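Local structure of aminodeoxyfutalosine deaminase (Deinococcus radiodurans, 2IMR) at residues A[173-178]-A[238-243]; A[210-215]-A[224-229]; A[284-289]-A[293-298]. The protein catalyses the zinc-dependent deamination of aminodeoxyfutalosine to futalosine in menaquinone biosynthesis and, less efficiently, deaminates adenosine and several related nucleosides. One frame throughout, in Å; residues are numbered along the deposited sequence.

In the fold
All three contacts are buried and lie on the same side of the chain's centre within an amidohydrolase barrel; contact 1 lies nearest that centre, contacts 2 and 3 farther out at similar depth. In contact 1, polar and aromatic side chains of strands 170-176 and 238-241 meet beside the zinc ion. Contact 2, nested within the loop that contact 1 closes, is wholly apolar and seats helix 220-233 on strand 206-212, the neighbour of strand 170-176. Contacts 1 and 2 are joined by a hydrogen bond between His240 ND1 and the backbone oxygen of His213. Contact 3 combines backbone capping with aliphatic packing at the end of helix 285-292; its Val294 touches both Ile239 of contact 1 and Ser227 of contact 2.

Contact 1. Residues A[173-178]-A[238-243]; sequences YFEVLN and QIHVAE. With ZN (zinc ion), chain B.
Gln238 lays its aliphatic part over one face of the Tyr173 ring in a CH-pi contact, CG standing 4.0 Å from the ring centroid. Its amide plane is turned 49° from the ring, and NE2 ends 3.1 Å from Tyr173 OH. The stronger polar partners of this amide lie elsewhere: OE1 accepts a hydrogen bond from the zinc ligand His99 and NE2 bonds the backbone oxygen of Ala98, which together fix the rotation of the amide. A leucine in place of Tyr173 lacks the flat ring under Gln238 and would probably leave the amide bonded to His99 less firmly supported.

The second pair is Glu175 and His240. With CG anti to the backbone N (chi1 -160°), the Glu175 chain extends until OE2 comes to the ring edge of His240, 3.4 Å from CE1. The metal bond is made at the NE2 of His240, 2.1 Å from the zinc ion, while ND1 is hydrogen-bonded to the backbone oxygen of His213. His99, His101 and a water also bind the zinc. Glu175, predicted to bind substrate, thus stands beside a metal ligand, as suits the mononuclear zinc site inside an amidohydrolase TIM barrel.

Contact 2. Residues A[210-215]-A[224-229]; sequences LSPHTP and RLLSDY
Leu226 overlaps both Leu210 and Pro212, reaching from helix 220-233 onto strand 206-212 with one methyl for each. Its CD2 meets CD2 of Leu210 at 3.8 Å, the two side chains crossing at about a right angle, whereas its CD1 rests 3.9 Å from Pro212 CG, the side chains of Leu226 and Pro212 passing in opposite directions. With CG anti to the carbonyl carbon (chi1 -64°) the Leu226 side chain reaches toward the strand, and its two methyls spread along that face to residues two apart. Leu210 CD2 also presses on the helix itself, 3.7 Å from the backbone oxygen of Leu226 and 3.9 Å from its CB.

This is the beta-alpha unit of the amidohydrolase barrel, a strand followed through a short loop by the helix that packs back on its outer side. Val176 of the adjacent strand touches Leu210 and Leu226, extending the apolar layer, and Leu195 of helix 184-199 also packs against Leu210. Ser211, between the two touching strand residues, points away from the helix and gives its hydroxyl to a hydrogen bond with the backbone oxygen of Gln238.

Contact 3. Residues A[284-289]-A[293-298]; sequences TPVRYL and GVLAAR
Leu289 is gripped through both its backbone and its side chain by the residues that follow its helix. Its carbonyl oxygen accepts a hydrogen bond from Val294 N at 3.0 Å, the donor almost in line with the carbonyl bond (163°) although the hydrogen bond is bent at the hydrogen (141°). CB of Val294 sits 3.6 Å from the same oxygen and 4.1 Å from CD2 of Leu289. Leu295 comes from another side: its CG lies 4.0 Å from Leu289 C, and its CD2 touches Leu289 CB. This tight part continues into the core, where Leu289 meets Val241, and Val294 meets Ile239 of strand 238-241 and Met223 of helix 220-233.

Packing is looser toward Val286, whose CG1 is 4.4 Å from CD1 of Leu295; Val315 of helix 309-318 also touches Val286. Beyond Leu295 the 3-10 segment runs to the surface, where Ala296 and Arg298 are exposed. At the start of the helix Thr284 is the N-cap, its OG1 accepting from Arg287 N at 2.9 Å. At the other end Gly293, at a positive phi of 89° that would press a side chain against the preceding carbonyl oxygen, turns the chain toward strand 300-303. The bond from Val294 N to Leu289 O is one of those running back into the last turn in the Schellman motif that ends this outer helix of the TIM barrel.

Contact 1. Residues A[173-178]-A[238-243]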
ATOM      1  N   TYR A 173      -0.429   6.750  -8.501  1.00 14.49           N
ATOM      2  CA  TYR A 173      -0.509   8.004  -7.755  1.00 14.90           C
ATOM      3  C   TYR A 173       0.678   8.927  -8.045  1.00 14.75           C
ATOM      4  O   TYR A 173       1.832   8.543  -7.831  1.00 14.25           O
ATOM      5  CB  TYR A 173      -0.530   7.714  -6.252  1.00 15.48           C
ATOM      6  CG  TYR A 173      -1.601   6.751  -5.782  1.00 16.49           C
ATOM      7  CD1 TYR A 173      -2.825   7.213  -5.297  1.00 16.37           C
ATOM      8  CD2 TYR A 173      -1.360   5.374  -5.764  1.00 15.86           C
ATOM      9  CE1 TYR A 173      -3.778   6.329  -4.796  1.00 16.84           C
ATOM     10  CE2 TYR A 173      -2.302   4.484  -5.270  1.00 18.43           C
ATOM     11  CZ  TYR A 173      -3.505   4.963  -4.784  1.00 19.74           C
ATOM     12  OH  TYR A 173      -4.418   4.076  -4.266  1.00 20.45           O
ATOM     13  N   PHE A 174       0.391  10.143  -8.502  1.00 12.90           N
ATOM     14  CA  PHE A 174       1.440  11.118  -8.805  1.00 15.36           C
ATOM     15  C   PHE A 174       1.857  11.765  -7.490  1.00 16.16           C
ATOM     16  O   PHE A 174       1.045  12.383  -6.812  1.00 14.95           O
ATOM     17  CB  PHE A 174       0.917  12.179  -9.783  1.00 16.66           C
ATOM     18  CG  PHE A 174       1.974  13.125 -10.288  1.00 18.97           C
ATOM     19  CD1 PHE A 174       3.207  12.645 -10.727  1.00 19.51           C
ATOM     20  CD2 PHE A 174       1.724  14.494 -10.362  1.00 21.46           C
ATOM     21  CE1 PHE A 174       4.176  13.514 -11.234  1.00 20.87           C
ATOM     22  CE2 PHE A 174       2.686  15.375 -10.866  1.00 23.41           C
ATOM     23  CZ  PHE A 174       3.915  14.884 -11.304  1.00 22.54           C
ATOM     24  N   GLU A 175       3.127  11.625  -7.127  1.00 14.91           N
ATOM     25  CA  GLU A 175       3.594  12.175  -5.858  1.00 15.90           C
ATOM     26  C   GLU A 175       3.901  13.667  -5.904  1.00 14.71           C
ATOM     27  O   GLU A 175       4.526  14.151  -6.840  1.00 14.86           O
ATOM     28  CB  GLU A 175       4.829  11.407  -5.382  1.00 15.96           C
ATOM     29  CG  GLU A 175       5.107  11.563  -3.900  1.00 18.70           C
ATOM     30  CD  GLU A 175       6.191  10.624  -3.415  1.00 20.57           C
ATOM     31  OE1 GLU A 175       7.343  10.756  -3.875  1.00 20.50           O
ATOM     32  OE2 GLU A 175       5.889   9.754  -2.578  1.00 21.45           O
ATOM     33  N   VAL A 176       3.438  14.391  -4.888  1.00 15.37           N
ATOM     34  CA  VAL A 176       3.681  15.828  -4.796  1.00 15.38           C
ATOM     35  C   VAL A 176       4.395  16.107  -3.479  1.00 15.05           C
ATOM     36  O   VAL A 176       3.994  15.610  -2.431  1.00 15.58           O
ATOM     37  CB  VAL A 176       2.369  16.625  -4.847  1.00 14.81           C
ATOM     38  CG1 VAL A 176       2.662  18.121  -4.706  1.00 17.22           C
ATOM     39  CG2 VAL A 176       1.655  16.347  -6.159  1.00 17.50           C
ATOM     40  N   LEU A 177       5.452  16.908  -3.539  1.00 16.64           N
ATOM     41  CA  LEU A 177       6.245  17.206  -2.354  1.00 16.19           C
ATOM     42  C   LEU A 177       6.763  18.642  -2.337  1.00 17.10           C
ATOM     43  O   LEU A 177       7.536  19.031  -3.196  1.00 16.22           O
ATOM     44  CB  LEU A 177       7.432  16.228  -2.301  1.00 15.56           C
ATOM     45  CG  LEU A 177       8.375  16.091  -1.096  1.00 16.78           C
ATOM     46  CD1 LEU A 177       9.353  14.957  -1.394  1.00 18.01           C
ATOM     47  CD2 LEU A 177       9.141  17.380  -0.822  1.00 17.17           C
ATOM     48  N   ASN A 178       6.324  19.426  -1.357  1.00 16.24           N
ATOM     49  CA  ASN A 178       6.790  20.803  -1.201  1.00 16.90           C
ATOM     50  C   ASN A 178       6.216  21.351   0.095  1.00 15.59           C
ATOM     51  O   ASN A 178       5.024  21.628   0.182  1.00 16.98           O
ATOM     52  CB  ASN A 178       6.355  21.691  -2.364  1.00 15.44           C
ATOM     53  CG  ASN A 178       7.033  23.047  -2.322  1.00 18.64           C
ATOM     54  OD1 ASN A 178       6.905  23.781  -1.343  1.00 18.03           O
ATOM     55  ND2 ASN A 178       7.769  23.379  -3.376  1.00 16.79           N
ATOM     56  N   GLN A 238      -3.329   8.754  -1.566  1.00 16.87           N
ATOM     57  CA  GLN A 238      -2.475   7.954  -0.691  1.00 15.82           C
ATOM     58  C   GLN A 238      -1.496   8.939  -0.068  1.00 14.41           C
ATOM     59  O   GLN A 238      -0.866   9.733  -0.775  1.00 14.42           O
ATOM     60  CB  GLN A 238      -1.721   6.848  -1.442  1.00 16.19           C
ATOM     61  CG  GLN A 238      -2.372   5.473  -1.275  1.00 15.80           C
ATOM     62  CD  GLN A 238      -1.476   4.314  -1.706  1.00 17.81           C
ATOM     63  OE1 GLN A 238      -0.282   4.298  -1.417  1.00 16.71           O
ATOM     64  NE2 GLN A 238      -2.063   3.328  -2.377  1.00 16.28           N
ATOM     65  N   ILE A 239      -1.404   8.905   1.256  1.00 12.89           N
ATOM     66  CA  ILE A 239      -0.512   9.786   2.009  1.00 12.63           C
ATOM     67  C   ILE A 239       0.295   8.915   2.980  1.00 13.32           C
ATOM     68  O   ILE A 239      -0.278   8.068   3.666  1.00 13.17           O
ATOM     69  CB  ILE A 239      -1.317  10.817   2.860  1.00 13.25           C
ATOM     70  CG1 ILE A 239      -2.326  11.561   1.983  1.00 13.97           C
ATOM     71  CG2 ILE A 239      -0.360  11.814   3.526  1.00 13.77           C
ATOM     72  CD1 ILE A 239      -3.276  12.452   2.769  1.00 15.63           C
ATOM     73  N   HIS A 240       1.615   9.098   3.019  1.00 14.16           N
ATOM     74  CA  HIS A 240       2.446   8.344   3.963  1.00 14.13           C
ATOM     75  C   HIS A 240       2.272   9.055   5.294  1.00 13.99           C
ATOM     76  O   HIS A 240       2.567  10.243   5.391  1.00 15.41           O
ATOM     77  CB  HIS A 240       3.930   8.403   3.598  1.00 12.78           C
ATOM     78  CG  HIS A 240       4.251   7.869   2.239  1.00 13.54           C
ATOM     79  ND1 HIS A 240       4.286   8.666   1.116  1.00 16.50           N
ATOM     80  CD2 HIS A 240       4.597   6.626   1.828  1.00 17.59           C
ATOM     81  CE1 HIS A 240       4.642   7.939   0.072  1.00 18.45           C
ATOM     82  NE2 HIS A 240       4.838   6.698   0.478  1.00 16.58           N
ATOM     83  N   VAL A 241       1.824   8.345   6.325  1.00 14.38           N
ATOM     84  CA  VAL A 241       1.606   8.999   7.612  1.00 14.91           C
ATOM     85  C   VAL A 241       2.140   8.229   8.812  1.00 15.83           C
ATOM     86  O   VAL A 241       1.938   7.018   8.921  1.00 14.27           O
ATOM     87  CB  VAL A 241       0.097   9.264   7.835  1.00 16.57           C
ATOM     88  CG1 VAL A 241      -0.125  10.002   9.154  1.00 17.72           C
ATOM     89  CG2 VAL A 241      -0.459  10.071   6.670  1.00 16.30           C
ATOM     90  N   ALA A 242       2.823   8.951   9.700  1.00 12.81           N
ATOM     91  CA  ALA A 242       3.380   8.387  10.931  1.00 14.05           C
ATOM     92  C   ALA A 242       4.234   7.133  10.727  1.00 15.44           C
ATOM     93  O   ALA A 242       4.157   6.176  11.509  1.00 15.02           O
ATOM     94  CB  ALA A 242       2.248   8.093  11.923  1.00 13.94           C
ATOM     95  N   GLU A 243       5.070   7.155   9.696  1.00 14.86           N
ATOM     96  CA  GLU A 243       5.923   6.012   9.394  1.00 15.27           C
ATOM     97  C   GLU A 243       6.971   5.731  10.464  1.00 16.23           C
ATOM     98  O   GLU A 243       7.065   4.606  10.946  1.00 15.18           O
ATOM     99  CB  GLU A 243       6.612   6.201   8.037  1.00 16.52           C
ATOM    100  CG  GLU A 243       7.545   5.043   7.672  1.00 15.98           C
ATOM    101  CD  GLU A 243       8.173   5.196   6.308  1.00 19.29           C
ATOM    102  OE1 GLU A 243       8.241   6.339   5.809  1.00 19.68           O
ATOM    103  OE2 GLU A 243       8.619   4.175   5.738  1.00 18.74           O
TER
HETATM  104 ZN    ZN B 500       5.848   4.993  -0.156  1.00 24.46          ZN
HETATM  105  O   HOH W   1       6.679   4.260   1.253  1.00 15.57           O

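Contact 2. Residues A[210-215]-A[224-229]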
ATOM      1  N   LEU A 210      -3.490  10.573  -6.737  1.00 18.07           N
ATOM      2  CA  LEU A 210      -2.661  11.659  -6.248  1.00 17.12           C
ATOM      3  C   LEU A 210      -2.034  11.271  -4.924  1.00 15.96           C
ATOM      4  O   LEU A 210      -2.666  10.631  -4.086  1.00 16.08           O
ATOM      5  CB  LEU A 210      -3.514  12.913  -6.082  1.00 19.06           C
ATOM      6  CG  LEU A 210      -2.838  14.261  -5.872  1.00 21.40           C
ATOM      7  CD1 LEU A 210      -1.848  14.550  -7.003  1.00 22.61           C
ATOM      8  CD2 LEU A 210      -3.925  15.341  -5.821  1.00 23.47           C
ATOM      9  N   SER A 211      -0.784  11.657  -4.724  1.00 14.86           N
ATOM     10  CA  SER A 211      -0.136  11.311  -3.481  1.00 13.99           C
ATOM     11  C   SER A 211       0.659  12.407  -2.800  1.00 14.77           C
ATOM     12  O   SER A 211       1.818  12.640  -3.143  1.00 13.52           O
ATOM     13  CB  SER A 211       0.784  10.106  -3.675  1.00 13.26           C
ATOM     14  OG  SER A 211       1.485   9.833  -2.471  1.00 14.80           O
ATOM     15  N   PRO A 212       0.032  13.120  -1.849  1.00 14.50           N
ATOM     16  CA  PRO A 212       0.735  14.176  -1.116  1.00 15.56           C
ATOM     17  C   PRO A 212       1.749  13.334  -0.325  1.00 15.84           C
ATOM     18  O   PRO A 212       1.350  12.430   0.412  1.00 15.44           O
ATOM     19  CB  PRO A 212      -0.353  14.757  -0.211  1.00 14.91           C
ATOM     20  CG  PRO A 212      -1.630  14.485  -0.976  1.00 14.18           C
ATOM     21  CD  PRO A 212      -1.401  13.089  -1.499  1.00 13.74           C
ATOM     22  N   HIS A 213       3.038  13.619  -0.487  1.00 14.38           N
ATOM     23  CA  HIS A 213       4.105  12.836   0.149  1.00 14.52           C
ATOM     24  C   HIS A 213       3.902  12.451   1.616  1.00 14.29           C
ATOM     25  O   HIS A 213       3.723  11.272   1.937  1.00 11.48           O
ATOM     26  CB  HIS A 213       5.444  13.568  -0.022  1.00 15.40           C
ATOM     27  CG  HIS A 213       6.641  12.744   0.343  1.00 15.03           C
ATOM     28  ND1 HIS A 213       7.682  13.243   1.098  1.00 15.68           N
ATOM     29  CD2 HIS A 213       6.986  11.475   0.017  1.00 16.96           C
ATOM     30  CE1 HIS A 213       8.619  12.318   1.219  1.00 17.54           C
ATOM     31  NE2 HIS A 213       8.222  11.236   0.571  1.00 18.11           N
ATOM     32  N   THR A 214       3.963  13.436   2.505  1.00 12.28           N
ATOM     33  CA  THR A 214       3.780  13.201   3.934  1.00 13.77           C
ATOM     34  C   THR A 214       3.155  14.451   4.530  1.00 14.47           C
ATOM     35  O   THR A 214       3.027  15.471   3.851  1.00 14.39           O
ATOM     36  CB  THR A 214       5.118  12.975   4.670  1.00 12.66           C
ATOM     37  OG1 THR A 214       5.857  14.203   4.693  1.00 14.43           O
ATOM     38  CG2 THR A 214       5.955  11.880   3.980  1.00 13.71           C
ATOM     39  N   PRO A 215       2.767  14.394   5.814  1.00 15.60           N
ATOM     40  CA  PRO A 215       2.161  15.577   6.434  1.00 16.81           C
ATOM     41  C   PRO A 215       3.183  16.680   6.711  1.00 17.24           C
ATOM     42  O   PRO A 215       2.805  17.814   7.000  1.00 17.67           O
ATOM     43  CB  PRO A 215       1.564  15.031   7.735  1.00 17.62           C
ATOM     44  CG  PRO A 215       1.383  13.556   7.468  1.00 17.88           C
ATOM     45  CD  PRO A 215       2.626  13.215   6.686  1.00 17.41           C
ATOM     46  N   ARG A 224      -4.354  20.704   1.541  1.00 18.16           N
ATOM     47  CA  ARG A 224      -5.787  20.911   1.373  1.00 20.66           C
ATOM     48  C   ARG A 224      -6.168  21.139  -0.082  1.00 20.34           C
ATOM     49  O   ARG A 224      -7.224  20.689  -0.525  1.00 21.13           O
ATOM     50  CB  ARG A 224      -6.273  22.088   2.222  1.00 24.37           C
ATOM     51  CG  ARG A 224      -6.413  21.750   3.691  1.00 28.27           C
ATOM     52  CD  ARG A 224      -7.347  22.729   4.393  1.00 35.54           C
ATOM     53  NE  ARG A 224      -8.628  22.891   3.698  1.00 39.06           N
ATOM     54  CZ  ARG A 224      -9.392  21.890   3.267  1.00 39.67           C
ATOM     55  NH1 ARG A 224      -9.015  20.631   3.448  1.00 39.45           N
ATOM     56  NH2 ARG A 224     -10.547  22.149   2.663  1.00 39.16           N
ATOM     57  N   LEU A 225      -5.320  21.845  -0.828  1.00 20.36           N
ATOM     58  CA  LEU A 225      -5.601  22.083  -2.239  1.00 19.49           C
ATOM     59  C   LEU A 225      -5.642  20.739  -2.950  1.00 18.55           C
ATOM     60  O   LEU A 225      -6.508  20.490  -3.789  1.00 18.40           O
ATOM     61  CB  LEU A 225      -4.516  22.959  -2.878  1.00 20.13           C
ATOM     62  CG  LEU A 225      -4.493  24.448  -2.524  1.00 22.01           C
ATOM     63  CD1 LEU A 225      -3.320  25.133  -3.224  1.00 22.75           C
ATOM     64  CD2 LEU A 225      -5.809  25.083  -2.944  1.00 24.28           C
ATOM     65  N   LEU A 226      -4.705  19.866  -2.596  1.00 17.27           N
ATOM     66  CA  LEU A 226      -4.630  18.551  -3.216  1.00 17.31           C
ATOM     67  C   LEU A 226      -5.792  17.642  -2.824  1.00 18.25           C
ATOM     68  O   LEU A 226      -6.415  17.023  -3.691  1.00 18.72           O
ATOM     69  CB  LEU A 226      -3.305  17.868  -2.856  1.00 16.28           C
ATOM     70  CG  LEU A 226      -2.025  18.545  -3.361  1.00 14.55           C
ATOM     71  CD1 LEU A 226      -0.800  17.878  -2.711  1.00 15.16           C
ATOM     72  CD2 LEU A 226      -1.962  18.451  -4.890  1.00 16.88           C
ATOM     73  N   SER A 227      -6.090  17.552  -1.530  1.00 19.84           N
ATOM     74  CA  SER A 227      -7.176  16.676  -1.102  1.00 22.22           C
ATOM     75  C   SER A 227      -8.530  17.158  -1.611  1.00 23.14           C
ATOM     76  O   SER A 227      -9.353  16.346  -2.034  1.00 21.76           O
ATOM     77  CB  SER A 227      -7.195  16.506   0.431  1.00 24.30           C
ATOM     78  OG  SER A 227      -7.256  17.741   1.120  1.00 26.97           O
ATOM     79  N   ASP A 228      -8.760  18.469  -1.584  1.00 22.98           N
ATOM     80  CA  ASP A 228     -10.027  19.012  -2.075  1.00 24.28           C
ATOM     81  C   ASP A 228     -10.161  18.734  -3.567  1.00 23.81           C
ATOM     82  O   ASP A 228     -11.225  18.330  -4.041  1.00 23.26           O
ATOM     83  CB  ASP A 228     -10.113  20.525  -1.838  1.00 25.44           C
ATOM     84  CG  ASP A 228     -10.332  20.884  -0.377  1.00 27.33           C
ATOM     85  OD1 ASP A 228     -10.574  19.973   0.439  1.00 30.45           O
ATOM     86  OD2 ASP A 228     -10.271  22.087  -0.046  1.00 30.14           O
ATOM     87  N   TYR A 229      -9.079  18.956  -4.307  1.00 23.12           N
ATOM     88  CA  TYR A 229      -9.085  18.718  -5.745  1.00 22.56           C
ATOM     89  C   TYR A 229      -9.414  17.259  -6.040  1.00 22.68           C
ATOM     90  O   TYR A 229     -10.312  16.964  -6.826  1.00 21.65           O
ATOM     91  CB  TYR A 229      -7.722  19.064  -6.351  1.00 23.31           C
ATOM     92  CG  TYR A 229      -7.647  18.834  -7.844  1.00 22.68           C
ATOM     93  CD1 TYR A 229      -8.310  19.682  -8.735  1.00 24.96           C
ATOM     94  CD2 TYR A 229      -6.927  17.759  -8.370  1.00 23.70           C
ATOM     95  CE1 TYR A 229      -8.259  19.466 -10.113  1.00 23.87           C
ATOM     96  CE2 TYR A 229      -6.871  17.533  -9.747  1.00 24.68           C
ATOM     97  CZ  TYR A 229      -7.539  18.391 -10.610  1.00 25.69           C
ATOM     98  OH  TYR A 229      -7.485  18.174 -11.966  1.00 28.46           O
TER

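Contact 3. Residues A[284-289]-A[293-298]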
ATOM      1  N   THR A 284      -0.762  15.108  16.831  1.00 19.08           N
ATOM      2  CA  THR A 284      -0.181  13.961  16.140  1.00 18.97           C
ATOM      3  C   THR A 284      -0.415  14.226  14.661  1.00 18.25           C
ATOM      4  O   THR A 284      -1.317  14.983  14.289  1.00 18.09           O
ATOM      5  CB  THR A 284      -0.878  12.627  16.469  1.00 18.65           C
ATOM      6  OG1 THR A 284      -2.135  12.577  15.788  1.00 17.94           O
ATOM      7  CG2 THR A 284      -1.089  12.474  17.972  1.00 19.14           C
ATOM      8  N   PRO A 285       0.389  13.605  13.791  1.00 16.51           N
ATOM      9  CA  PRO A 285       0.161  13.854  12.367  1.00 16.22           C
ATOM     10  C   PRO A 285      -1.260  13.485  11.934  1.00 15.88           C
ATOM     11  O   PRO A 285      -1.825  14.113  11.042  1.00 15.32           O
ATOM     12  CB  PRO A 285       1.235  12.998  11.685  1.00 15.98           C
ATOM     13  CG  PRO A 285       1.519  11.912  12.704  1.00 17.73           C
ATOM     14  CD  PRO A 285       1.511  12.677  14.003  1.00 15.90           C
ATOM     15  N   VAL A 286      -1.840  12.467  12.564  1.00 14.75           N
ATOM     16  CA  VAL A 286      -3.193  12.057  12.205  1.00 16.13           C
ATOM     17  C   VAL A 286      -4.218  13.100  12.650  1.00 15.99           C
ATOM     18  O   VAL A 286      -5.122  13.458  11.889  1.00 17.24           O
ATOM     19  CB  VAL A 286      -3.539  10.687  12.823  1.00 16.89           C
ATOM     20  CG1 VAL A 286      -4.951  10.276  12.426  1.00 15.15           C
ATOM     21  CG2 VAL A 286      -2.527   9.636  12.339  1.00 17.95           C
ATOM     22  N   ARG A 287      -4.082  13.590  13.876  1.00 17.27           N
ATOM     23  CA  ARG A 287      -5.010  14.602  14.371  1.00 20.08           C
ATOM     24  C   ARG A 287      -4.872  15.843  13.493  1.00 19.57           C
ATOM     25  O   ARG A 287      -5.858  16.487  13.149  1.00 20.37           O
ATOM     26  CB  ARG A 287      -4.709  14.955  15.825  1.00 20.52           C
ATOM     27  CG  ARG A 287      -5.730  15.906  16.419  1.00 23.86           C
ATOM     28  CD  ARG A 287      -5.345  16.375  17.810  1.00 25.67           C
ATOM     29  NE  ARG A 287      -6.150  17.533  18.184  1.00 28.72           N
ATOM     30  CZ  ARG A 287      -5.732  18.520  18.968  1.00 31.21           C
ATOM     31  NH1 ARG A 287      -4.508  18.497  19.479  1.00 33.66           N
ATOM     32  NH2 ARG A 287      -6.534  19.547  19.221  1.00 34.26           N
ATOM     33  N   TYR A 288      -3.637  16.168  13.131  1.00 20.20           N
ATOM     34  CA  TYR A 288      -3.369  17.304  12.261  1.00 19.40           C
ATOM     35  C   TYR A 288      -4.188  17.202  10.971  1.00 20.21           C
ATOM     36  O   TYR A 288      -4.902  18.134  10.604  1.00 19.11           O
ATOM     37  CB  TYR A 288      -1.876  17.359  11.923  1.00 18.37           C
ATOM     38  CG  TYR A 288      -1.551  18.153  10.679  1.00 17.52           C
ATOM     39  CD1 TYR A 288      -1.861  19.510  10.591  1.00 16.70           C
ATOM     40  CD2 TYR A 288      -0.933  17.541   9.582  1.00 16.83           C
ATOM     41  CE1 TYR A 288      -1.568  20.242   9.443  1.00 17.68           C
ATOM     42  CE2 TYR A 288      -0.636  18.260   8.431  1.00 16.06           C
ATOM     43  CZ  TYR A 288      -0.956  19.610   8.367  1.00 16.24           C
ATOM     44  OH  TYR A 288      -0.667  20.328   7.230  1.00 15.74           O
ATOM     45  N   LEU A 289      -4.082  16.070  10.278  1.00 18.57           N
ATOM     46  CA  LEU A 289      -4.819  15.878   9.027  1.00 16.95           C
ATOM     47  C   LEU A 289      -6.327  15.880   9.232  1.00 18.46           C
ATOM     48  O   LEU A 289      -7.080  16.395   8.408  1.00 16.78           O
ATOM     49  CB  LEU A 289      -4.418  14.559   8.365  1.00 15.74           C
ATOM     50  CG  LEU A 289      -2.994  14.476   7.820  1.00 15.33           C
ATOM     51  CD1 LEU A 289      -2.721  13.058   7.306  1.00 18.16           C
ATOM     52  CD2 LEU A 289      -2.824  15.502   6.709  1.00 14.19           C
ATOM     53  N   GLY A 293      -9.083  18.812   7.859  1.00 21.45           N
ATOM     54  CA  GLY A 293     -10.177  18.478   6.965  1.00 21.47           C
ATOM     55  C   GLY A 293      -9.761  17.591   5.811  1.00 22.45           C
ATOM     56  O   GLY A 293     -10.536  17.362   4.882  1.00 22.75           O
ATOM     57  N   VAL A 294      -8.532  17.086   5.866  1.00 21.23           N
ATOM     58  CA  VAL A 294      -8.019  16.224   4.809  1.00 20.64           C
ATOM     59  C   VAL A 294      -8.597  14.807   4.866  1.00 19.82           C
ATOM     60  O   VAL A 294      -8.788  14.176   3.827  1.00 20.61           O
ATOM     61  CB  VAL A 294      -6.471  16.159   4.866  1.00 21.48           C
ATOM     62  CG1 VAL A 294      -5.938  15.166   3.844  1.00 23.05           C
ATOM     63  CG2 VAL A 294      -5.898  17.539   4.596  1.00 23.48           C
ATOM     64  N   LEU A 295      -8.883  14.302   6.064  1.00 19.47           N
ATOM     65  CA  LEU A 295      -9.429  12.949   6.167  1.00 20.76           C
ATOM     66  C   LEU A 295     -10.841  12.862   5.604  1.00 22.42           C
ATOM     67  O   LEU A 295     -11.354  11.770   5.346  1.00 21.60           O
ATOM     68  CB  LEU A 295      -9.403  12.456   7.620  1.00 20.18           C
ATOM     69  CG  LEU A 295      -8.001  12.356   8.240  1.00 21.63           C
ATOM     70  CD1 LEU A 295      -8.060  11.568   9.531  1.00 18.99           C
ATOM     71  CD2 LEU A 295      -7.043  11.672   7.264  1.00 21.44           C
ATOM     72  N   ALA A 296     -11.457  14.021   5.396  1.00 24.58           N
ATOM     73  CA  ALA A 296     -12.807  14.091   4.845  1.00 26.98           C
ATOM     74  C   ALA A 296     -12.839  13.490   3.443  1.00 27.93           C
ATOM     75  O   ALA A 296     -13.868  12.974   3.002  1.00 29.88           O
ATOM     76  CB  ALA A 296     -13.276  15.545   4.802  1.00 27.40           C
ATOM     77  N   ALA A 297     -11.709  13.558   2.746  1.00 26.66           N
ATOM     78  CA  ALA A 297     -11.605  13.020   1.393  1.00 26.29           C
ATOM     79  C   ALA A 297     -11.364  11.503   1.392  1.00 25.87           C
ATOM     80  O   ALA A 297     -11.216  10.892   0.334  1.00 25.48           O
ATOM     81  CB  ALA A 297     -10.479  13.731   0.643  1.00 27.24           C
ATOM     82  N   ARG A 298     -11.343  10.908   2.584  1.00 24.20           N
ATOM     83  CA  ARG A 298     -11.111   9.471   2.750  1.00 24.49           C
ATOM     84  C   ARG A 298      -9.840   8.977   2.062  1.00 22.13           C
ATOM     85  O   ARG A 298      -9.858   7.961   1.360  1.00 22.58           O
ATOM     86  CB  ARG A 298     -12.300   8.656   2.228  1.00 27.25           C
ATOM     87  CG  ARG A 298     -13.504   8.601   3.155  1.00 30.38           C
ATOM     88  CD  ARG A 298     -14.522   7.610   2.611  1.00 32.61           C
ATOM     89  NE  ARG A 298     -14.910   7.948   1.244  1.00 32.67           N
ATOM     90  CZ  ARG A 298     -15.212   7.056   0.305  1.00 34.25           C
ATOM     91  NH1 ARG A 298     -15.172   5.758   0.576  1.00 33.38           N
ATOM     92  NH2 ARG A 298     -15.541   7.462  -0.916  1.00 35.52           N
TER